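Local coordinates for protein glucose-6-phosphate 1-dehydrogenase (Mycobacterium avium, PDB 4LGV) that probably catalyses the NADP+-dependent oxidation of glucose 6-phosphate to 6-phosphogluconolactone, the entry step of the oxidative pentose phosphate pathway, at residues Leu33-Ile38 against Tyr133-Pro138; Lys215-Asp220 against Trp328-Val333; Ile222-Ile227 against Arg351-His356. All coordinates share one frame; numbering follows the deposited sequence.

Interaction 1: Leu33-Ile38 against Tyr133-Pro138; sequences LVIFGI and YLEMPP
I35 and F36 run parallel to Y133 and L134, joined by backbone hydrogen bonds from Y133 N to V34 O (2.7 Å), F36 N to Y133 O (2.9 Å) and E135 N to F36 O (2.8 Å), the last made where strand 130-134 has already ended. On one face of the sheet, the CG2 methyl of I35 touches two neighbours: CD2 of the Y133 ring at 4.1 Å and the carboxylate of E135, whose OE2 is 3.2 Å from CG2. The other oxygen of E135, OE1, is hydrogen-bonded to T47 OG1 of helix 41-56, and Y133 OH is hydrogen-bonded to E162 OE1 and Y416 OH. On the opposite face F36 and L134 lie side by side and point the same way, with L134 CD2 3.6 Å from F36 CD1; I144 of helix 141-150 packs against both. Beyond the strands, M136 lays its extended chain along G37, CG 3.7 Å from G37 CA. G37, at a positive phi of 101°, turns the chain toward helix 41-56. Two adjacent central strands, each followed at its C-terminal end by a loop into a helix, form the characteristic centre of a Rossmann fold, where the dinucleotide usually binds.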
loop_
_atom_site.group_PDB
_atom_site.type_symbol
_atom_site.label_atom_id
_atom_site.label_comp_id
_atom_site.label_asym_id
_atom_site.label_seq_id
_atom_site.Cartn_x
_atom_site.Cartn_y
_atom_site.Cartn_z
ATOM N N LEU A 33 24.986 45.281 9.406
ATOM C CA LEU A 33 25.507 44.501 8.297
ATOM C C LEU A 33 26.936 44.994 7.989
ATOM O O LEU A 33 27.140 46.173 7.663
ATOM C CB LEU A 33 24.609 44.646 7.066
ATOM C CG LEU A 33 25.094 43.947 5.782
ATOM C CD1 LEU A 33 25.261 42.455 5.973
ATOM C CD2 LEU A 33 24.112 44.182 4.638
ATOM N N VAL A 34 27.887 44.077 8.007
ATOM C CA VAL A 34 29.253 44.388 7.698
ATOM C C VAL A 34 29.689 43.568 6.488
ATOM O O VAL A 34 29.712 42.322 6.550
ATOM C CB VAL A 34 30.166 44.044 8.897
ATOM C CG1 VAL A 34 31.577 44.368 8.566
ATOM C CG2 VAL A 34 29.710 44.785 10.152
ATOM N N ILE A 35 30.080 44.250 5.403
ATOM C CA ILE A 35 30.384 43.556 4.146
ATOM C C ILE A 35 31.844 43.647 3.816
ATOM O O ILE A 35 32.325 44.722 3.475
ATOM C CB ILE A 35 29.609 44.181 2.947
ATOM C CG1 ILE A 35 28.122 44.101 3.196
ATOM C CG2 ILE A 35 29.927 43.453 1.647
ATOM C CD1 ILE A 35 27.261 44.867 2.220
ATOM N N PHE A 36 32.544 42.522 3.898
ATOM C CA PHE A 36 33.921 42.456 3.440
ATOM C C PHE A 36 33.919 42.176 1.963
ATOM O O PHE A 36 33.289 41.206 1.509
ATOM C CB PHE A 36 34.705 41.376 4.162
ATOM C CG PHE A 36 35.029 41.701 5.604
ATOM C CD1 PHE A 36 34.050 41.696 6.581
ATOM C CD2 PHE A 36 36.339 42.035 5.985
ATOM C CE1 PHE A 36 34.354 42.008 7.910
ATOM C CE2 PHE A 36 36.648 42.340 7.314
ATOM C CZ PHE A 36 35.655 42.325 8.280
ATOM N N GLY A 37 34.619 43.027 1.209
ATOM C CA GLY A 37 34.751 42.870 -0.252
ATOM C C GLY A 37 33.818 43.788 -1.043
ATOM O O GLY A 37 33.466 43.494 -2.163
ATOM N N ILE A 38 33.474 44.927 -0.460
ATOM C CA ILE A 38 32.439 45.826 -0.996
ATOM C C ILE A 38 32.847 46.504 -2.310
ATOM O O ILE A 38 31.987 47.010 -3.040
ATOM C CB ILE A 38 32.046 46.874 0.072
ATOM C CG1 ILE A 38 30.771 47.592 -0.287
ATOM C CG2 ILE A 38 33.150 47.891 0.245
ATOM C CD1 ILE A 38 29.553 46.736 -0.225
ATOM N N TYR A 133 29.276 39.641 6.158
ATOM C CA TYR A 133 29.087 39.029 4.845
ATOM C C TYR A 133 30.375 39.115 4.057
ATOM O O TYR A 133 30.857 40.210 3.752
ATOM C CB TYR A 133 27.937 39.743 4.109
ATOM C CG TYR A 133 27.730 39.281 2.706
ATOM C CD1 TYR A 133 27.757 37.932 2.391
ATOM C CD2 TYR A 133 27.482 40.173 1.689
ATOM C CE1 TYR A 133 27.563 37.487 1.104
ATOM C CE2 TYR A 133 27.286 39.737 0.401
ATOM C CZ TYR A 133 27.310 38.387 0.118
ATOM O OH TYR A 133 27.129 37.917 -1.172
ATOM N N LEU A 134 30.963 37.961 3.762
ATOM C CA LEU A 134 32.287 37.926 3.166
ATOM C C LEU A 134 32.224 37.637 1.683
ATOM O O LEU A 134 32.155 36.489 1.295
ATOM C CB LEU A 134 33.170 36.890 3.867
ATOM C CG LEU A 134 33.134 36.886 5.401
ATOM C CD1 LEU A 134 34.205 35.941 5.938
ATOM C CD2 LEU A 134 33.315 38.239 6.032
ATOM N N GLU A 135 32.271 38.683 0.866
ATOM C CA GLU A 135 32.350 38.490 -0.576
ATOM C C GLU A 135 33.796 38.733 -0.977
ATOM O O GLU A 135 34.131 39.668 -1.659
ATOM C CB GLU A 135 31.381 39.359 -1.387
ATOM C CG GLU A 135 30.950 40.664 -0.743
ATOM C CD GLU A 135 29.934 41.380 -1.594
ATOM O OE1 GLU A 135 29.326 40.733 -2.492
ATOM O OE2 GLU A 135 29.780 42.589 -1.403
ATOM N N MET A 136 34.637 37.828 -0.552
ATOM C CA MET A 136 36.067 37.950 -0.781
ATOM C C MET A 136 36.609 36.609 -1.225
ATOM O O MET A 136 35.922 35.580 -1.119
ATOM C CB MET A 136 36.754 38.504 0.465
ATOM C CG MET A 136 36.962 40.002 0.302
ATOM S SD MET A 136 37.676 40.651 1.775
ATOM C CE MET A 136 38.501 42.178 1.340
ATOM N N PRO A 137 37.839 36.613 -1.747
ATOM C CA PRO A 137 38.477 35.340 -2.061
ATOM C C PRO A 137 38.444 34.344 -0.892
ATOM O O PRO A 137 38.576 34.722 0.268
ATOM C CB PRO A 137 39.899 35.747 -2.360
ATOM C CG PRO A 137 39.779 37.134 -2.883
ATOM C CD PRO A 137 38.711 37.760 -2.041
ATOM N N PRO A 138 38.196 33.074 -1.185
ATOM C CA PRO A 138 38.042 32.087 -0.109
ATOM C C PRO A 138 39.256 31.888 0.780
ATOM O O PRO A 138 39.101 31.536 1.965
ATOM C CB PRO A 138 37.724 30.784 -0.867
ATOM C CG PRO A 138 38.187 31.030 -2.270
ATOM C CD PRO A 138 37.894 32.482 -2.501
#

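Interaction 2: Lys215-Asp220 against Trp328-Val333; sequences KLWDRD and WRWAGV
R219 reaches across to the 328-333 loop with both backbone and side chain. Its N donates to R329 O at 2.8 Å, and its side chain then bends at chi3 (-67°), which brings NE to A331 O at 2.8 Å in a nearly straight bond (171°). A331 O lies at the edge of the guanidinium, close to its plane, and receives a second, weak bond from NH2. On the way, CD passes 3.2 Å from W328 O, and CB rests 3.9 Å from CG2 of V333.

R329 NH1 donates to W217 O at 2.8 Å, approaching from above the carbonyl plane, while NE forms a salt bridge with E266. CG of R329 touches CB of D218 at 3.7 Å and lies over one face of the W330 ring, toward its rim. W217 meets that ring at its edge, CD1 being 3.7 Å from CZ2 of W330, with the two indoles steeply inclined. NE1 of W217 and of W330 donate hydrogen bonds to the carbonyls of V263 and A264, respectively, in helix 246-264.

W328 is packed against F360 and P358 of a neighbouring subunit, so the contact borders an interface. Each loop is shaped by a turn, an Asx turn at D218 and a type II beta turn from W330 to V333: two irregular connections preceding strands of the C-terminal domain sheet, joined by one backbone hydrogen bond and by arginine-to-carbonyl bonds.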
loop_
_atom_site.group_PDB
_atom_site.type_symbol
_atom_site.label_atom_id
_atom_site.label_comp_id
_atom_site.label_asym_id
_atom_site.label_seq_id
_atom_site.Cartn_x
_atom_site.Cartn_y
_atom_site.Cartn_z
ATOM N N LYS A 215 0.614 9.789 -1.571
ATOM C CA LYS A 215 0.400 8.380 -1.850
ATOM C C LYS A 215 1.264 7.820 -2.960
ATOM O O LYS A 215 1.541 6.631 -2.945
ATOM C CB LYS A 215 -1.050 8.136 -2.250
ATOM C CG LYS A 215 -1.991 8.088 -1.069
ATOM C CD LYS A 215 -1.562 6.910 -0.173
ATOM C CE LYS A 215 -2.661 6.323 0.688
ATOM N NZ LYS A 215 -3.134 7.458 1.493
ATOM N N LEU A 216 1.684 8.645 -3.910
ATOM C CA LEU A 216 2.473 8.204 -5.046
ATOM C C LEU A 216 3.976 8.344 -4.816
ATOM O O LEU A 216 4.768 7.888 -5.625
ATOM C CB LEU A 216 2.089 9.016 -6.289
ATOM C CG LEU A 216 0.613 9.105 -6.664
ATOM C CD1 LEU A 216 0.339 10.033 -7.824
ATOM C CD2 LEU A 216 0.083 7.714 -6.981
ATOM N N TRP A 217 4.388 8.916 -3.693
ATOM C CA TRP A 217 5.757 9.427 -3.593
ATOM C C TRP A 217 6.757 8.447 -2.977
ATOM O O TRP A 217 7.455 8.745 -2.009
ATOM C CB TRP A 217 5.714 10.734 -2.779
ATOM C CG TRP A 217 6.633 11.764 -3.259
ATOM C CD1 TRP A 217 7.941 11.914 -2.905
ATOM C CD2 TRP A 217 6.319 12.844 -4.122
ATOM N NE1 TRP A 217 8.473 13.009 -3.564
ATOM C CE2 TRP A 217 7.496 13.595 -4.308
ATOM C CE3 TRP A 217 5.162 13.258 -4.771
ATOM C CZ2 TRP A 217 7.518 14.762 -5.066
ATOM C CZ3 TRP A 217 5.194 14.397 -5.557
ATOM C CH2 TRP A 217 6.353 15.139 -5.692
ATOM N N ASP A 218 6.801 7.259 -3.541
ATOM C CA ASP A 218 7.725 6.193 -3.133
ATOM C C ASP A 218 7.932 5.152 -4.271
ATOM O O ASP A 218 7.326 5.261 -5.342
ATOM C CB ASP A 218 7.279 5.553 -1.857
ATOM C CG ASP A 218 5.947 4.851 -1.985
ATOM O OD1 ASP A 218 5.640 4.306 -3.061
ATOM O OD2 ASP A 218 5.199 4.814 -0.999
ATOM N N ARG A 219 8.848 4.207 -4.059
ATOM C CA ARG A 219 9.238 3.236 -5.077
ATOM C C ARG A 219 8.123 2.317 -5.532
ATOM O O ARG A 219 8.287 1.599 -6.521
ATOM C CB ARG A 219 10.363 2.354 -4.526
ATOM C CG ARG A 219 9.935 1.510 -3.341
ATOM C CD ARG A 219 11.122 1.010 -2.548
ATOM N NE ARG A 219 11.909 0.051 -3.324
ATOM C CZ ARG A 219 11.618 -1.248 -3.456
ATOM N NH1 ARG A 219 10.528 -1.776 -2.942
ATOM N NH2 ARG A 219 12.443 -2.008 -4.129
ATOM N N ASP A 220 6.999 2.296 -4.816
ATOM C CA ASP A 220 5.907 1.421 -5.210
ATOM C C ASP A 220 5.183 2.056 -6.388
ATOM O O ASP A 220 4.525 1.336 -7.171
ATOM C CB ASP A 220 4.918 1.155 -4.063
ATOM C CG ASP A 220 5.518 0.313 -2.934
ATOM O OD1 ASP A 220 6.528 -0.378 -3.138
ATOM O OD2 ASP A 220 4.939 0.298 -1.825
ATOM N N TRP A 328 14.242 2.655 2.312
ATOM C CA TRP A 328 12.921 2.037 2.148
ATOM C C TRP A 328 12.049 2.746 1.114
ATOM O O TRP A 328 11.206 2.128 0.495
ATOM C CB TRP A 328 12.170 1.984 3.460
ATOM C CG TRP A 328 12.666 0.949 4.422
ATOM C CD1 TRP A 328 13.743 0.148 4.276
ATOM C CD2 TRP A 328 12.113 0.645 5.721
ATOM N NE1 TRP A 328 13.897 -0.643 5.388
ATOM C CE2 TRP A 328 12.896 -0.363 6.280
ATOM C CE3 TRP A 328 11.020 1.112 6.436
ATOM C CZ2 TRP A 328 12.634 -0.908 7.547
ATOM C CZ3 TRP A 328 10.757 0.586 7.704
ATOM C CH2 TRP A 328 11.553 -0.404 8.246
ATOM N N ARG A 329 12.227 4.062 0.953
ATOM C CA ARG A 329 11.342 4.840 0.072
ATOM C C ARG A 329 11.790 4.756 -1.383
ATOM O O ARG A 329 10.947 4.702 -2.272
ATOM C CB ARG A 329 11.300 6.276 0.490
ATOM C CG ARG A 329 10.274 7.110 -0.278
ATOM C CD ARG A 329 10.176 8.542 0.248
ATOM N NE ARG A 329 9.576 8.524 1.563
ATOM C CZ ARG A 329 8.279 8.502 1.785
ATOM N NH1 ARG A 329 7.389 8.484 0.781
ATOM N NH2 ARG A 329 7.842 8.462 3.021
ATOM N N TRP A 330 13.094 4.674 -1.618
ATOM C CA TRP A 330 13.627 4.841 -2.969
ATOM C C TRP A 330 14.532 3.689 -3.526
ATOM O O TRP A 330 14.974 3.783 -4.662
ATOM C CB TRP A 330 14.402 6.162 -3.063
ATOM C CG TRP A 330 13.567 7.369 -2.713
ATOM C CD1 TRP A 330 13.708 8.177 -1.622
ATOM C CD2 TRP A 330 12.477 7.924 -3.475
ATOM N NE1 TRP A 330 12.781 9.184 -1.659
ATOM C CE2 TRP A 330 12.032 9.060 -2.798
ATOM C CE3 TRP A 330 11.843 7.554 -4.669
ATOM C CZ2 TRP A 330 10.961 9.807 -3.235
ATOM C CZ3 TRP A 330 10.785 8.312 -5.130
ATOM C CH2 TRP A 330 10.353 9.437 -4.411
ATOM N N ALA A 331 14.759 2.637 -2.778
ATOM C CA ALA A 331 15.710 1.591 -3.237
ATOM C C ALA A 331 15.297 1.094 -4.615
ATOM O O ALA A 331 14.107 0.839 -4.854
ATOM C CB ALA A 331 15.779 0.429 -2.271
ATOM N N GLY A 332 16.287 0.936 -5.490
ATOM C CA GLY A 332 16.057 0.400 -6.837
ATOM C C GLY A 332 15.552 1.429 -7.867
ATOM O O GLY A 332 15.352 1.070 -9.052
ATOM N N VAL A 333 15.324 2.678 -7.450
ATOM C CA VAL A 333 14.830 3.697 -8.355
ATOM C C VAL A 333 16.057 4.423 -8.903
ATOM O O VAL A 333 16.683 5.152 -8.170
ATOM C CB VAL A 333 13.902 4.681 -7.631
ATOM C CG1 VAL A 333 13.557 5.868 -8.512
ATOM C CG2 VAL A 333 12.639 3.989 -7.177
#

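Interaction 3: Ile222-Ile227 against Arg351-His356; sequences ISEIHI and RMFLHH
A classic beta bulge, with S223 and E224 both facing F353, interrupts the antiparallel pairing of strands 222-230 and 347-354 in the large sheet of the C-terminal domain. S223 N donates to F353 O (2.7 Å) and F353 N to E224 O (2.9 Å). Beyond the non-hydrogen-bonded pair of I225 and M352, H226 and R351 form a hydrogen-bonded pair through both N-H groups.

On the face carrying E224, the F353 ring meets H226 edge-to-face, its CE1 standing over the centre of the imidazole, 3.5 Å from H226 ND1. With CG anti to the carbonyl carbon (chi1 -69°), the H226 ring leans back along its strand toward E224, and its NE2 donates to E224 OE1 at 2.8 Å. That oxygen, met on its anti side, also accepts from N of H475, whose ring stacks on F353. I225 and M352 lie side by side on the other face, CD1 to CE 3.9 Å; I222 and L354 diverge, though their CD1 atoms still touch.

At the bulge itself, CB of S223 lies over the face of the H355 ring, toward its rim, in a CH-pi contact. A water lies within hydrogen-bonding distance of I222 O and H355 NE2 (itself probably bonded to R219 O), and another links S223 OG with L354 O. Gripped by E224 and roofed by F353, the H226 imidazole has its rotation fixed, and the carboxylate would probably favour a proton on NE2.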
loop_
_atom_site.group_PDB
_atom_site.type_symbol
_atom_site.label_atom_id
_atom_site.label_comp_id
_atom_site.label_asym_id
_atom_site.label_seq_id
_atom_site.Cartn_x
_atom_site.Cartn_y
_atom_site.Cartn_z
ATOM N N ILE A 222 6.852 4.994 -8.173
ATOM C CA ILE A 222 7.825 5.731 -8.996
ATOM C C ILE A 222 8.881 4.754 -9.463
ATOM O O ILE A 222 9.453 4.031 -8.645
ATOM C CB ILE A 222 8.543 6.823 -8.200
ATOM C CG1 ILE A 222 7.592 7.896 -7.666
ATOM C CG2 ILE A 222 9.630 7.464 -9.010
ATOM C CD1 ILE A 222 6.682 8.492 -8.687
ATOM N N SER A 223 9.124 4.716 -10.775
ATOM C CA SER A 223 10.159 3.808 -11.327
ATOM C C SER A 223 11.502 4.460 -11.552
ATOM O O SER A 223 12.513 3.801 -11.447
ATOM C CB SER A 223 9.756 3.150 -12.639
ATOM O OG SER A 223 9.653 4.151 -13.624
ATOM N N GLU A 224 11.515 5.750 -11.765
ATOM C CA GLU A 224 12.711 6.423 -12.182
ATOM C C GLU A 224 12.569 7.928 -11.996
ATOM O O GLU A 224 11.476 8.465 -12.176
ATOM C CB GLU A 224 12.932 6.112 -13.668
ATOM C CG GLU A 224 14.204 6.618 -14.276
ATOM C CD GLU A 224 14.537 5.854 -15.565
ATOM O OE1 GLU A 224 15.169 6.440 -16.507
ATOM O OE2 GLU A 224 14.149 4.687 -15.652
ATOM N N ILE A 225 13.689 8.601 -11.757
ATOM C CA ILE A 225 13.718 10.048 -11.627
ATOM C C ILE A 225 14.765 10.663 -12.547
ATOM O O ILE A 225 15.879 10.159 -12.612
ATOM C CB ILE A 225 14.035 10.439 -10.171
ATOM C CG1 ILE A 225 12.945 9.894 -9.240
ATOM C CG2 ILE A 225 14.077 11.942 -10.042
ATOM C CD1 ILE A 225 13.136 10.116 -7.781
ATOM N N HIS A 226 14.408 11.746 -13.251
ATOM C CA HIS A 226 15.364 12.508 -14.077
ATOM C C HIS A 226 15.395 13.952 -13.601
ATOM O O HIS A 226 14.348 14.596 -13.473
ATOM C CB HIS A 226 14.982 12.568 -15.532
ATOM C CG HIS A 226 15.092 11.275 -16.253
ATOM N ND1 HIS A 226 14.786 11.155 -17.590
ATOM C CD2 HIS A 226 15.402 10.033 -15.822
ATOM C CE1 HIS A 226 14.966 9.900 -17.972
ATOM N NE2 HIS A 226 15.316 9.194 -16.910
ATOM N N ILE A 227 16.584 14.432 -13.305
ATOM C CA ILE A 227 16.781 15.815 -12.917
ATOM C C ILE A 227 17.554 16.539 -14.014
ATOM O O ILE A 227 18.634 16.101 -14.415
ATOM C CB ILE A 227 17.554 15.889 -11.605
ATOM C CG1 ILE A 227 16.657 15.339 -10.493
ATOM C CG2 ILE A 227 17.960 17.318 -11.338
ATOM C CD1 ILE A 227 17.310 15.280 -9.118
ATOM N N ARG A 351 11.747 15.201 -12.921
ATOM C CA ARG A 351 10.709 14.466 -13.636
ATOM C C ARG A 351 10.648 13.079 -13.051
ATOM O O ARG A 351 11.606 12.343 -13.091
ATOM C CB ARG A 351 11.029 14.385 -15.140
ATOM C CG ARG A 351 9.998 13.626 -15.972
ATOM C CD ARG A 351 10.294 13.780 -17.435
ATOM N NE ARG A 351 10.078 15.150 -17.864
ATOM C CZ ARG A 351 8.992 15.603 -18.449
ATOM N NH1 ARG A 351 7.997 14.788 -18.695
ATOM N NH2 ARG A 351 8.912 16.890 -18.770
ATOM N N MET A 352 9.500 12.721 -12.493
ATOM C CA MET A 352 9.352 11.425 -11.851
ATOM C C MET A 352 8.437 10.537 -12.694
ATOM O O MET A 352 7.293 10.910 -12.953
ATOM C CB MET A 352 8.801 11.631 -10.467
ATOM C CG MET A 352 9.660 12.553 -9.630
ATOM S SD MET A 352 8.797 12.927 -8.111
ATOM C CE MET A 352 9.562 11.613 -7.216
ATOM N N PHE A 353 8.967 9.397 -13.159
ATOM C CA PHE A 353 8.230 8.457 -13.975
ATOM C C PHE A 353 7.543 7.458 -13.097
ATOM O O PHE A 353 8.207 6.845 -12.213
ATOM C CB PHE A 353 9.183 7.672 -14.882
ATOM C CG PHE A 353 9.846 8.506 -15.942
ATOM C CD1 PHE A 353 11.014 9.169 -15.675
ATOM C CD2 PHE A 353 9.279 8.651 -17.177
ATOM C CE1 PHE A 353 11.664 9.915 -16.653
ATOM C CE2 PHE A 353 9.891 9.412 -18.165
ATOM C CZ PHE A 353 11.094 10.049 -17.904
ATOM N N LEU A 354 6.244 7.245 -13.295
ATOM C CA LEU A 354 5.559 6.161 -12.551
ATOM C C LEU A 354 5.705 4.847 -13.253
ATOM O O LEU A 354 5.915 4.844 -14.436
ATOM C CB LEU A 354 4.095 6.428 -12.389
ATOM C CG LEU A 354 3.752 7.389 -11.245
ATOM C CD1 LEU A 354 4.050 8.832 -11.610
ATOM C CD2 LEU A 354 2.293 7.259 -10.898
ATOM N N HIS A 355 5.616 3.721 -12.537
ATOM C CA HIS A 355 5.438 2.440 -13.207
ATOM C C HIS A 355 4.136 2.476 -13.981
ATOM O O HIS A 355 3.142 3.173 -13.590
ATOM C CB HIS A 355 5.318 1.250 -12.204
ATOM C CG HIS A 355 6.485 1.106 -11.297
ATOM N ND1 HIS A 355 7.671 0.543 -11.717
ATOM C CD2 HIS A 355 6.672 1.461 -10.004
ATOM C CE1 HIS A 355 8.545 0.553 -10.728
ATOM N NE2 HIS A 355 7.966 1.114 -9.680
ATOM N N HIS A 356 4.097 1.675 -15.034
ATOM C CA HIS A 356 2.799 1.353 -15.666
ATOM C C HIS A 356 1.906 0.614 -14.709
ATOM O O HIS A 356 2.377 -0.015 -13.767
ATOM C CB HIS A 356 2.969 0.524 -16.947
ATOM C CG HIS A 356 3.386 1.338 -18.135
ATOM N ND1 HIS A 356 2.564 2.267 -18.748
ATOM C CD2 HIS A 356 4.538 1.340 -18.847
ATOM C CE1 HIS A 356 3.185 2.798 -19.794
ATOM N NE2 HIS A 356 4.392 2.271 -19.856
HETATM O O HOH W 1 10.637 1.419 -8.385
HETATM O O HOH W 2 7.808 3.557 -15.790
#

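From the N terminus, interaction 1 closes first: it brings strand 130-134 back beside strand 32-36 and completes its loop before the other two open. Interactions 2 and 3 lie on the other side of the chain's centre, their centres about 43 and 42 Å from that of interaction 1. They close the chain from 220 to 328 and from 227 to 351, and these loops cross. Their centres are about 10 Å apart, and they touch where R219 O lies 3.2 Å from H355 NE2, a probable hydrogen bond. Interaction 1 ties the parallel sheet of the NAD-binding domain; interaction 3 pairs two inner strands of the C-terminal sheet, and interaction 2 joins the loops leading into strands 222-230 and 335-340.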